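Local coordinates for protein formate dehydrogenase (Staphylococcus aureus, PDB 6TTB) that catalyses the NAD-dependent oxidation of formate, probably to carbon dioxide by hydride transfer to the nicotinamide ring of the cofactor, at residues L289-W302 against W313-G327. Numbering follows the deposited sequence.
Sequences LASEHLQGYAGDVW and WRTMPRNAMTVHYSG. With NAD (nicotinamide-adenine-dinucleotide), chain C.
Two neighbouring parallel strands at one edge of the Rossmann-type sheet, 296-299 and 319-321, meet here, and the loops after them reach the nicotinamide end of NAD. Tyr-297 pairs with Asn-319 and Ala-298 with Ala-320. The bond from Ala-320 N to Tyr-297 O, 2.8 Å, joins the strands; that from Tyr-297 N to Arg-318 O is weak. Before the strands, the bent side chain of Arg-318 ties down the turn after helix 282-291. Its NH2 donates to Leu-289 O at 3.1 Å and to Leu-294 O at 3.2 Å, both in the guanidinium plane. Its NE donates to Gln-295 O at 2.9 Å.

On the face with Tyr-297, Met-321 SD lies at the edge of the tyrosine ring, a Met-aromatic contact, and above the Trp-302 face at a longer distance. Folding at chi2 and chi3 (-55° and -51°) brings its CE to Trp-302 CZ2. Trp-302 NE1 donates to Thr-322 O, 3.1 Å away in the indole plane. Tyr-297 CE1 and CZ lie over one face of Trp-313, CZ offset toward its rim, and the two rings meet obliquely with planes 48° apart.

At the cofactor, Val-301 CG1 sits over the His-324 ring, 4.1 Å from its centroid, in a CH-pi contact. His-324 NE2 donates to NAD O7N at 3.0 Å, while its ND1 is hydrogen-bonded to Gln-305 NE2. Asp-300 OD1 takes a weak bond from the carboxamide nitrogen N7N.

Strand 269-273 flanks 294-299 within the sheet. Helix 282-291 packs on Tyr-297, Trp-313 and Met-316, while helix 144-160 covers Ala-298. The second subunit packs against Ala-320 and Met-321.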
ATOM      1  N   LEU A 289      -5.050 -12.592  14.003  1.00 35.71           N
ATOM      2  CA  LEU A 289      -3.838 -12.656  13.203  1.00 32.88           C
ATOM      3  C   LEU A 289      -3.033 -13.907  13.601  1.00 37.78           C
ATOM      4  O   LEU A 289      -2.668 -14.729  12.745  1.00 43.62           O
ATOM      5  CB  LEU A 289      -3.008 -11.383  13.381  1.00 27.83           C
ATOM      6  CG  LEU A 289      -3.276 -10.188  12.442  1.00 22.84           C
ATOM      7  CD1 LEU A 289      -4.200 -10.527  11.338  1.00 21.33           C
ATOM      8  CD2 LEU A 289      -3.774  -8.983  13.203  1.00 20.30           C
ATOM      9  N   ALA A 290      -2.731 -14.052  14.892  1.00 34.53           N
ATOM     10  CA  ALA A 290      -1.830 -15.135  15.306  1.00 37.15           C
ATOM     11  C   ALA A 290      -2.364 -16.509  14.861  1.00 35.09           C
ATOM     12  O   ALA A 290      -1.608 -17.400  14.504  1.00 39.14           O
ATOM     13  CB  ALA A 290      -1.555 -15.095  16.791  1.00 30.01           C
ATOM     14  N   SER A 291      -3.668 -16.690  14.934  1.00 32.44           N
ATOM     15  CA  SER A 291      -4.273 -17.932  14.507  1.00 28.55           C
ATOM     16  C   SER A 291      -4.405 -17.986  12.973  1.00 26.34           C
ATOM     17  O   SER A 291      -4.735 -19.042  12.451  1.00 32.08           O
ATOM     18  CB  SER A 291      -5.621 -18.094  15.149  1.00 24.65           C
ATOM     19  OG  SER A 291      -6.585 -17.346  14.399  1.00 27.98           O
ATOM     20  N   GLU A 292      -4.330 -16.829  12.282  1.00 22.35           N
ATOM     21  CA  GLU A 292      -4.244 -16.771  10.810  1.00 23.62           C
ATOM     22  C   GLU A 292      -5.634 -16.932  10.196  1.00 25.71           C
ATOM     23  O   GLU A 292      -5.770 -17.143   8.990  1.00 23.79           O
ATOM     24  CB  GLU A 292      -3.329 -17.833  10.172  1.00 18.60           C
ATOM     25  CG  GLU A 292      -2.224 -18.292  11.082  1.00 23.50           C
ATOM     26  CD  GLU A 292      -1.036 -19.021  10.465  1.00 27.48           C
ATOM     27  OE1 GLU A 292      -0.712 -18.768   9.253  1.00 27.16           O
ATOM     28  OE2 GLU A 292      -0.387 -19.793  11.223  1.00 26.34           O
ATOM     29  N   HIS A 293      -6.660 -16.775  11.023  1.00 23.63           N
ATOM     30  CA  HIS A 293      -7.945 -16.451  10.473  1.00 23.91           C
ATOM     31  C   HIS A 293      -7.860 -15.169   9.596  1.00 24.03           C
ATOM     32  O   HIS A 293      -8.399 -15.129   8.491  1.00 21.23           O
ATOM     33  CB  HIS A 293      -9.007 -16.463  11.576  1.00 25.99           C
ATOM     34  CG  HIS A 293     -10.360 -16.176  11.019  1.00 31.57           C
ATOM     35  ND1 HIS A 293     -10.846 -16.855   9.928  1.00 25.93           N
ATOM     36  CD2 HIS A 293     -11.246 -15.172  11.285  1.00 33.72           C
ATOM     37  CE1 HIS A 293     -12.003 -16.319   9.572  1.00 35.39           C
ATOM     38  NE2 HIS A 293     -12.263 -15.261  10.386  1.00 31.89           N
ATOM     39  N   LEU A 294      -7.168 -14.134  10.074  1.00 26.13           N
ATOM     40  CA  LEU A 294      -7.005 -12.917   9.281  1.00 30.58           C
ATOM     41  C   LEU A 294      -5.626 -12.873   8.622  1.00 26.85           C
ATOM     42  O   LEU A 294      -4.635 -12.857   9.299  1.00 26.11           O
ATOM     43  CB  LEU A 294      -7.106 -11.745  10.230  1.00 32.77           C
ATOM     44  CG  LEU A 294      -8.470 -11.128  10.392  1.00 31.95           C
ATOM     45  CD1 LEU A 294      -8.316  -9.630  10.261  1.00 32.05           C
ATOM     46  CD2 LEU A 294      -9.419 -11.659   9.334  1.00 42.16           C
ATOM     47  N   GLN A 295      -5.583 -12.704   7.316  1.00 28.21           N
ATOM     48  CA  GLN A 295      -4.301 -12.695   6.629  1.00 29.94           C
ATOM     49  C   GLN A 295      -3.483 -11.471   7.022  1.00 24.72           C
ATOM     50  O   GLN A 295      -2.267 -11.571   7.124  1.00 29.15           O
ATOM     51  CB  GLN A 295      -4.440 -12.892   5.095  1.00 37.01           C
ATOM     52  CG  GLN A 295      -3.216 -13.540   4.437  1.00 40.63           C
ATOM     53  CD  GLN A 295      -2.425 -14.436   5.396  1.00 53.18           C
ATOM     54  OE1 GLN A 295      -2.996 -15.225   6.193  1.00 56.62           O
ATOM     55  NE2 GLN A 295      -1.094 -14.332   5.330  1.00 41.42           N
ATOM     56  N   GLY A 296      -4.148 -10.321   7.265  1.00 22.01           N
ATOM     57  CA  GLY A 296      -3.432  -9.087   7.629  1.00 17.08           C
ATOM     58  C   GLY A 296      -4.352  -8.023   8.194  1.00 16.42           C
ATOM     59  O   GLY A 296      -5.556  -8.061   7.898  1.00 13.91           O
ATOM     60  N   TYR A 297      -3.766  -7.055   8.988  1.00 18.83           N
ATOM     61  CA  TYR A 297      -4.470  -5.820   9.428  1.00 17.85           C
ATOM     62  C   TYR A 297      -3.569  -4.611   9.183  1.00 20.13           C
ATOM     63  O   TYR A 297      -2.350  -4.635   9.481  1.00 18.76           O
ATOM     64  CB  TYR A 297      -4.912  -5.871  10.911  1.00 19.33           C
ATOM     65  CG  TYR A 297      -5.537  -4.599  11.509  1.00 20.13           C
ATOM     66  CD1 TYR A 297      -4.747  -3.590  12.026  1.00 17.83           C
ATOM     67  CD2 TYR A 297      -6.916  -4.426  11.629  1.00 21.75           C
ATOM     68  CE1 TYR A 297      -5.273  -2.483  12.664  1.00 17.20           C
ATOM     69  CE2 TYR A 297      -7.471  -3.272  12.201  1.00 20.00           C
ATOM     70  CZ  TYR A 297      -6.642  -2.301  12.751  1.00 19.93           C
ATOM     71  OH  TYR A 297      -7.134  -1.113  13.289  1.00 17.99           O
ATOM     72  N   ALA A 298      -4.171  -3.566   8.611  1.00 18.39           N
ATOM     73  CA  ALA A 298      -3.552  -2.247   8.606  1.00 18.94           C
ATOM     74  C   ALA A 298      -4.545  -1.193   9.036  1.00 19.39           C
ATOM     75  O   ALA A 298      -5.732  -1.494   9.269  1.00 22.52           O
ATOM     76  CB  ALA A 298      -2.955  -1.893   7.273  1.00 15.98           C
ATOM     77  N   GLY A 299      -4.020   0.050   9.106  1.00 17.72           N
ATOM     78  CA  GLY A 299      -4.691   1.223   9.627  1.00 13.16           C
ATOM     79  C   GLY A 299      -3.733   2.062  10.423  1.00 12.10           C
ATOM     80  O   GLY A 299      -2.635   1.627  10.658  1.00 13.11           O
ATOM     81  N   ASP A 300      -4.207   3.208  10.936  1.00 14.77           N
ATOM     82  CA  ASP A 300      -3.345   4.183  11.603  1.00 15.50           C
ATOM     83  C   ASP A 300      -3.997   4.720  12.901  1.00 16.53           C
ATOM     84  O   ASP A 300      -3.574   5.802  13.403  1.00 15.40           O
ATOM     85  CB  ASP A 300      -2.936   5.329  10.664  1.00 15.03           C
ATOM     86  CG  ASP A 300      -4.033   6.384  10.432  1.00 19.10           C
ATOM     87  OD1 ASP A 300      -5.260   6.039  10.541  1.00 18.28           O
ATOM     88  OD2 ASP A 300      -3.676   7.560  10.161  1.00 23.07           O
ATOM     89  N   VAL A 301      -5.024   4.001  13.422  1.00 14.58           N
ATOM     90  CA  VAL A 301      -5.811   4.555  14.531  1.00 15.89           C
ATOM     91  C   VAL A 301      -5.747   3.588  15.704  1.00 15.82           C
ATOM     92  O   VAL A 301      -5.755   2.380  15.480  1.00 14.39           O
ATOM     93  CB  VAL A 301      -7.267   4.847  14.125  1.00 17.22           C
ATOM     94  CG1 VAL A 301      -7.390   6.035  13.225  1.00 15.80           C
ATOM     95  CG2 VAL A 301      -7.955   3.632  13.509  1.00 22.42           C
ATOM     96  N   TRP A 302      -5.657   4.118  16.954  1.00 16.92           N
ATOM     97  CA  TRP A 302      -5.337   3.243  18.090  1.00 19.00           C
ATOM     98  C   TRP A 302      -6.256   3.446  19.317  1.00 21.85           C
ATOM     99  O   TRP A 302      -6.674   4.587  19.599  1.00 19.14           O
ATOM    100  CB  TRP A 302      -3.916   3.480  18.490  1.00 16.62           C
ATOM    101  CG  TRP A 302      -2.945   3.327  17.386  1.00 18.16           C
ATOM    102  CD1 TRP A 302      -2.775   4.156  16.313  1.00 19.65           C
ATOM    103  CD2 TRP A 302      -1.887   2.352  17.330  1.00 17.55           C
ATOM    104  NE1 TRP A 302      -1.745   3.711  15.537  1.00 16.74           N
ATOM    105  CE2 TRP A 302      -1.155   2.626  16.146  1.00 16.02           C
ATOM    106  CE3 TRP A 302      -1.535   1.246  18.134  1.00 14.11           C
ATOM    107  CZ2 TRP A 302      -0.091   1.831  15.731  1.00 15.55           C
ATOM    108  CZ3 TRP A 302      -0.493   0.462  17.702  1.00 15.79           C
ATOM    109  CH2 TRP A 302       0.211   0.749  16.514  1.00 15.53           C
ATOM    110  N   TRP A 313      -0.491  -4.053  18.991  1.00 26.47           N
ATOM    111  CA  TRP A 313      -0.728  -3.833  17.566  1.00 24.95           C
ATOM    112  C   TRP A 313       0.567  -3.451  16.853  1.00 30.32           C
ATOM    113  O   TRP A 313       0.636  -3.494  15.646  1.00 36.99           O
ATOM    114  CB  TRP A 313      -1.815  -2.776  17.336  1.00 19.47           C
ATOM    115  CG  TRP A 313      -3.211  -3.294  17.505  1.00 17.60           C
ATOM    116  CD1 TRP A 313      -3.571  -4.545  17.910  1.00 17.42           C
ATOM    117  CD2 TRP A 313      -4.438  -2.559  17.290  1.00 16.26           C
ATOM    118  NE1 TRP A 313      -4.941  -4.636  17.991  1.00 19.53           N
ATOM    119  CE2 TRP A 313      -5.501  -3.436  17.612  1.00 17.48           C
ATOM    120  CE3 TRP A 313      -4.745  -1.290  16.774  1.00 14.90           C
ATOM    121  CZ2 TRP A 313      -6.844  -3.051  17.511  1.00 15.44           C
ATOM    122  CZ3 TRP A 313      -6.060  -0.877  16.755  1.00 15.43           C
ATOM    123  CH2 TRP A 313      -7.095  -1.765  17.087  1.00 16.36           C
ATOM    124  N   ARG A 314       1.592  -3.048  17.608  1.00 33.33           N
ATOM    125  CA  ARG A 314       2.812  -2.566  16.976  1.00 24.48           C
ATOM    126  C   ARG A 314       3.643  -3.751  16.473  1.00 22.26           C
ATOM    127  O   ARG A 314       4.255  -3.671  15.443  1.00 22.55           O
ATOM    128  CB  ARG A 314       3.626  -1.768  17.992  1.00 22.26           C
ATOM    129  CG  ARG A 314       2.898  -0.563  18.570  1.00 19.88           C
ATOM    130  CD  ARG A 314       3.916   0.154  19.448  1.00 20.17           C
ATOM    131  NE  ARG A 314       3.596   1.512  19.910  1.00 18.17           N
ATOM    132  CZ  ARG A 314       3.956   2.648  19.290  1.00 16.29           C
ATOM    133  NH1 ARG A 314       4.631   2.645  18.144  1.00 14.69           N
ATOM    134  NH2 ARG A 314       3.677   3.787  19.861  1.00 16.49           N
ATOM    135  N   THR A 315       3.575  -4.864  17.188  1.00 23.38           N
ATOM    136  CA  THR A 315       4.511  -5.983  17.151  1.00 23.03           C
ATOM    137  C   THR A 315       3.793  -7.173  16.522  1.00 20.38           C
ATOM    138  O   THR A 315       4.314  -8.276  16.550  1.00 23.26           O
ATOM    139  CB  THR A 315       4.804  -6.430  18.610  1.00 29.08           C
ATOM    140  OG1 THR A 315       5.553  -5.392  19.198  1.00 32.28           O
ATOM    141  CG2 THR A 315       5.518  -7.761  18.791  1.00 27.18           C
ATOM    142  N   MET A 316       2.510  -7.032  16.217  1.00 16.26           N
ATOM    143  CA  MET A 316       1.759  -8.261  15.995  1.00 18.52           C
ATOM    144  C   MET A 316       2.012  -8.700  14.559  1.00 23.37           C
ATOM    145  O   MET A 316       2.325  -7.862  13.706  1.00 19.22           O
ATOM    146  CB  MET A 316       0.250  -8.124  16.317  1.00 17.73           C
ATOM    147  CG  MET A 316      -0.557  -7.407  15.218  1.00 20.65           C
ATOM    148  SD  MET A 316      -2.009  -6.525  15.742  1.00 23.72           S
ATOM    149  CE  MET A 316      -2.408  -5.562  14.281  1.00 18.87           C
ATOM    150  N   PRO A 317       2.015 -10.030  14.283  1.00 29.74           N
ATOM    151  CA  PRO A 317       2.017 -10.591  12.919  1.00 31.58           C
ATOM    152  C   PRO A 317       1.409  -9.772  11.798  1.00 29.98           C
ATOM    153  O   PRO A 317       0.257  -9.368  11.887  1.00 38.84           O
ATOM    154  CB  PRO A 317       0.920 -11.657  13.114  1.00 34.79           C
ATOM    155  CG  PRO A 317       1.126 -12.154  14.558  1.00 42.61           C
ATOM    156  CD  PRO A 317       1.945 -11.085  15.286  1.00 34.64           C
ATOM    157  N   ARG A 318       2.117  -9.670  10.686  1.00 24.90           N
ATOM    158  CA  ARG A 318       1.473  -9.283   9.423  1.00 21.68           C
ATOM    159  C   ARG A 318       0.639  -8.022   9.614  1.00 18.27           C
ATOM    160  O   ARG A 318      -0.474  -7.945   9.142  1.00 21.13           O
ATOM    161  CB  ARG A 318       0.660 -10.452   8.851  1.00 17.15           C
ATOM    162  CG  ARG A 318       1.484 -11.351   7.925  1.00 18.85           C
ATOM    163  CD  ARG A 318       1.193 -12.831   7.843  1.00 18.11           C
ATOM    164  NE  ARG A 318      -0.152 -13.104   8.370  1.00 22.02           N
ATOM    165  CZ  ARG A 318      -0.414 -13.692   9.551  1.00 22.12           C
ATOM    166  NH1 ARG A 318       0.597 -14.091  10.346  1.00 19.24           N
ATOM    167  NH2 ARG A 318      -1.676 -13.865   9.926  1.00 17.03           N
ATOM    168  N   ASN A 319       1.175  -7.052  10.349  1.00 17.39           N
ATOM    169  CA  ASN A 319       0.522  -5.751  10.500  1.00 18.13           C
ATOM    170  C   ASN A 319       1.137  -4.742   9.548  1.00 20.76           C
ATOM    171  O   ASN A 319       2.321  -4.881   9.204  1.00 25.90           O
ATOM    172  CB  ASN A 319       0.523  -5.240  11.962  1.00 18.51           C
ATOM    173  CG  ASN A 319       1.754  -4.468  12.335  1.00 16.54           C
ATOM    174  OD1 ASN A 319       1.851  -3.306  12.019  1.00 21.02           O
ATOM    175  ND2 ASN A 319       2.678  -5.096  13.042  1.00 13.99           N
ATOM    176  N   ALA A 320       0.308  -3.757   9.079  1.00 19.02           N
ATOM    177  CA  ALA A 320       0.823  -2.546   8.439  1.00 15.69           C
ATOM    178  C   ALA A 320       0.270  -1.296   9.121  1.00 17.71           C
ATOM    179  O   ALA A 320      -0.322  -0.356   8.500  1.00 18.19           O
ATOM    180  CB  ALA A 320       0.617  -2.559   6.972  1.00 16.90           C
ATOM    181  N   MET A 321       0.485  -1.279  10.432  1.00 15.35           N
ATOM    182  CA  MET A 321       0.123  -0.131  11.202  1.00 13.70           C
ATOM    183  C   MET A 321       1.090   0.970  10.811  1.00 13.40           C
ATOM    184  O   MET A 321       2.136   0.720  10.222  1.00 14.77           O
ATOM    185  CB  MET A 321       0.279  -0.427  12.702  1.00 16.24           C
ATOM    186  CG  MET A 321      -0.706  -1.498  13.263  1.00 13.72           C
ATOM    187  SD  MET A 321      -2.393  -1.074  12.914  1.00 16.08           S
ATOM    188  CE  MET A 321      -2.483   0.624  13.497  1.00 14.85           C
ATOM    189  N   THR A 322       0.636   2.176  10.959  1.00 12.40           N
ATOM    190  CA  THR A 322       1.487   3.292  11.165  1.00 13.01           C
ATOM    191  C   THR A 322       0.962   4.011  12.420  1.00 15.47           C
ATOM    192  O   THR A 322      -0.143   3.759  12.907  1.00 12.16           O
ATOM    193  CB  THR A 322       1.418   4.180   9.926  1.00 15.62           C
ATOM    194  OG1 THR A 322       0.153   4.854   9.826  1.00 14.08           O
ATOM    195  CG2 THR A 322       1.706   3.428   8.640  1.00 16.20           C
ATOM    196  N   VAL A 323       1.744   4.933  12.935  1.00 17.23           N
ATOM    197  CA  VAL A 323       1.194   5.827  13.929  1.00 17.90           C
ATOM    198  C   VAL A 323       0.175   6.728  13.211  1.00 20.55           C
ATOM    199  O   VAL A 323       0.028   6.625  12.004  1.00 26.94           O
ATOM    200  CB  VAL A 323       2.323   6.601  14.619  1.00 13.51           C
ATOM    201  CG1 VAL A 323       3.369   5.624  15.113  1.00 14.07           C
ATOM    202  CG2 VAL A 323       2.957   7.538  13.634  1.00 12.97           C
ATOM    203  N   HIS A 324      -0.508   7.614  13.958  1.00 20.24           N
ATOM    204  CA  HIS A 324      -1.764   8.162  13.526  1.00 17.42           C
ATOM    205  C   HIS A 324      -1.528   9.510  12.895  1.00 15.29           C
ATOM    206  O   HIS A 324      -1.941  10.517  13.479  1.00 18.74           O
ATOM    207  CB  HIS A 324      -2.747   8.381  14.708  1.00 14.11           C
ATOM    208  CG  HIS A 324      -4.057   8.930  14.207  1.00 13.62           C
ATOM    209  ND1 HIS A 324      -5.067   9.427  15.038  1.00 14.72           N
ATOM    210  CD2 HIS A 324      -4.539   9.036  12.950  1.00 12.29           C
ATOM    211  CE1 HIS A 324      -6.125   9.766  14.289  1.00 12.27           C
ATOM    212  NE2 HIS A 324      -5.799   9.578  13.017  1.00 10.82           N
ATOM    213  N   TYR A 325      -1.156   9.512  11.637  1.00 12.32           N
ATOM    214  CA  TYR A 325      -0.972  10.784  10.957  1.00 12.53           C
ATOM    215  C   TYR A 325      -1.737  10.895   9.625  1.00 12.75           C
ATOM    216  O   TYR A 325      -1.593  11.892   8.930  1.00 10.59           O
ATOM    217  CB  TYR A 325       0.504  10.932  10.647  1.00 12.39           C
ATOM    218  CG  TYR A 325       0.963   9.993   9.577  1.00 12.80           C
ATOM    219  CD1 TYR A 325       1.177   8.649   9.832  1.00 12.59           C
ATOM    220  CD2 TYR A 325       1.151  10.453   8.274  1.00 13.34           C
ATOM    221  CE1 TYR A 325       1.653   7.816   8.827  1.00 13.66           C
ATOM    222  CE2 TYR A 325       1.597   9.625   7.270  1.00 12.73           C
ATOM    223  CZ  TYR A 325       1.887   8.323   7.563  1.00 12.83           C
ATOM    224  OH  TYR A 325       2.297   7.560   6.541  1.00 18.53           O
ATOM    225  N   SER A 326      -2.531   9.869   9.273  1.00 14.48           N
ATOM    226  CA  SER A 326      -3.108   9.750   7.949  1.00 15.99           C
ATOM    227  C   SER A 326      -3.958  10.976   7.681  1.00 18.05           C
ATOM    228  O   SER A 326      -3.888  11.539   6.580  1.00 21.64           O
ATOM    229  CB  SER A 326      -3.913   8.420   7.734  1.00 15.05           C
ATOM    230  OG  SER A 326      -5.262   8.557   8.199  1.00 14.77           O
ATOM    231  N   GLY A 327      -4.672  11.444   8.707  1.00 16.14           N
ATOM    232  CA  GLY A 327      -5.406  12.704   8.570  1.00 19.04           C
ATOM    233  C   GLY A 327      -4.564  13.922   8.963  1.00 21.12           C
ATOM    234  O   GLY A 327      -5.100  15.001   9.214  1.00 24.31           O
TER
HETATM  235  PA  NAD C 401     -19.139  10.184   7.581  1.00 52.06           P
HETATM  236  O1A NAD C 401     -20.130  10.657   8.590  1.00 54.80           O
HETATM  237  O2A NAD C 401     -19.093  10.758   6.178  1.00 45.39           O
HETATM  238  O5B NAD C 401     -19.126   8.573   7.526  1.00 58.43           O
HETATM  239  C5B NAD C 401     -19.765   7.777   8.545  1.00 50.36           C
HETATM  240  C4B NAD C 401     -20.911   7.033   7.905  1.00 57.87           C
HETATM  241  O4B NAD C 401     -21.016   5.758   8.564  1.00 58.39           O
HETATM  242  C3B NAD C 401     -22.293   7.722   8.011  1.00 59.55           C
HETATM  243  O3B NAD C 401     -22.808   8.277   6.801  1.00 42.65           O
HETATM  244  C2B NAD C 401     -23.235   6.653   8.579  1.00 63.37           C
HETATM  245  O2B NAD C 401     -24.383   6.441   7.784  1.00 56.97           O
HETATM  246  C1B NAD C 401     -22.363   5.397   8.727  1.00 56.33           C
HETATM  247  N9A NAD C 401     -22.556   4.715  10.011  1.00 55.64           N
HETATM  248  C8A NAD C 401     -23.210   5.220  11.128  1.00 45.00           C
HETATM  249  N7A NAD C 401     -23.380   4.331  12.080  1.00 39.21           N
HETATM  250  C5A NAD C 401     -22.905   3.139  11.535  1.00 52.10           C
HETATM  251  C6A NAD C 401     -22.857   1.799  12.019  1.00 45.12           C
HETATM  252  N6A NAD C 401     -23.373   1.396  13.166  1.00 39.47           N
HETATM  253  N1A NAD C 401     -22.388   0.848  11.171  1.00 53.83           N
HETATM  254  C2A NAD C 401     -21.906   1.235   9.979  1.00 45.90           C
HETATM  255  N3A NAD C 401     -21.859   2.457   9.440  1.00 39.81           N
HETATM  256  C4A NAD C 401     -22.382   3.373  10.261  1.00 51.37           C
HETATM  257  O3  NAD C 401     -17.725  10.386   8.201  1.00 50.79           O
HETATM  258  PN  NAD C 401     -16.409  10.281   7.367  1.00 40.39           P
HETATM  259  O1N NAD C 401     -16.001  11.697   7.054  1.00 49.67           O
HETATM  260  O2N NAD C 401     -16.608   9.314   6.236  1.00 34.82           O
HETATM  261  O5D NAD C 401     -15.423   9.638   8.479  1.00 47.43           O
HETATM  262  C5D NAD C 401     -15.255   8.188   8.530  1.00 49.08           C
HETATM  263  C4D NAD C 401     -14.574   7.872   9.815  1.00 53.44           C
HETATM  264  O4D NAD C 401     -13.149   8.042   9.616  1.00 43.57           O
HETATM  265  C3D NAD C 401     -15.002   8.817  10.964  1.00 57.97           C
HETATM  266  O3D NAD C 401     -15.757   8.154  11.966  1.00 70.15           O
HETATM  267  C2D NAD C 401     -13.693   9.433  11.467  1.00 54.30           C
HETATM  268  O2D NAD C 401     -13.475   9.363  12.870  1.00 49.84           O
HETATM  269  C1D NAD C 401     -12.592   8.681  10.743  1.00 47.46           C
HETATM  270  N1N NAD C 401     -11.562   9.638  10.309  1.00 36.45           N
HETATM  271  C2N NAD C 401     -10.203   9.432  10.698  1.00 38.54           C
HETATM  272  C3N NAD C 401      -9.195  10.336  10.290  1.00 33.32           C
HETATM  273  C7N NAD C 401      -7.718   9.969  10.445  1.00 35.01           C
HETATM  274  O7N NAD C 401      -6.892  10.876  10.537  1.00 34.37           O
HETATM  275  N7N NAD C 401      -7.361   8.670  10.448  1.00 36.40           N
HETATM  276  C4N NAD C 401      -9.614  11.579   9.689  1.00 37.05           C
HETATM  277  C5N NAD C 401     -10.968  11.779   9.343  1.00 37.60           C
HETATM  278  C6N NAD C 401     -11.929  10.808   9.689  1.00 37.32           C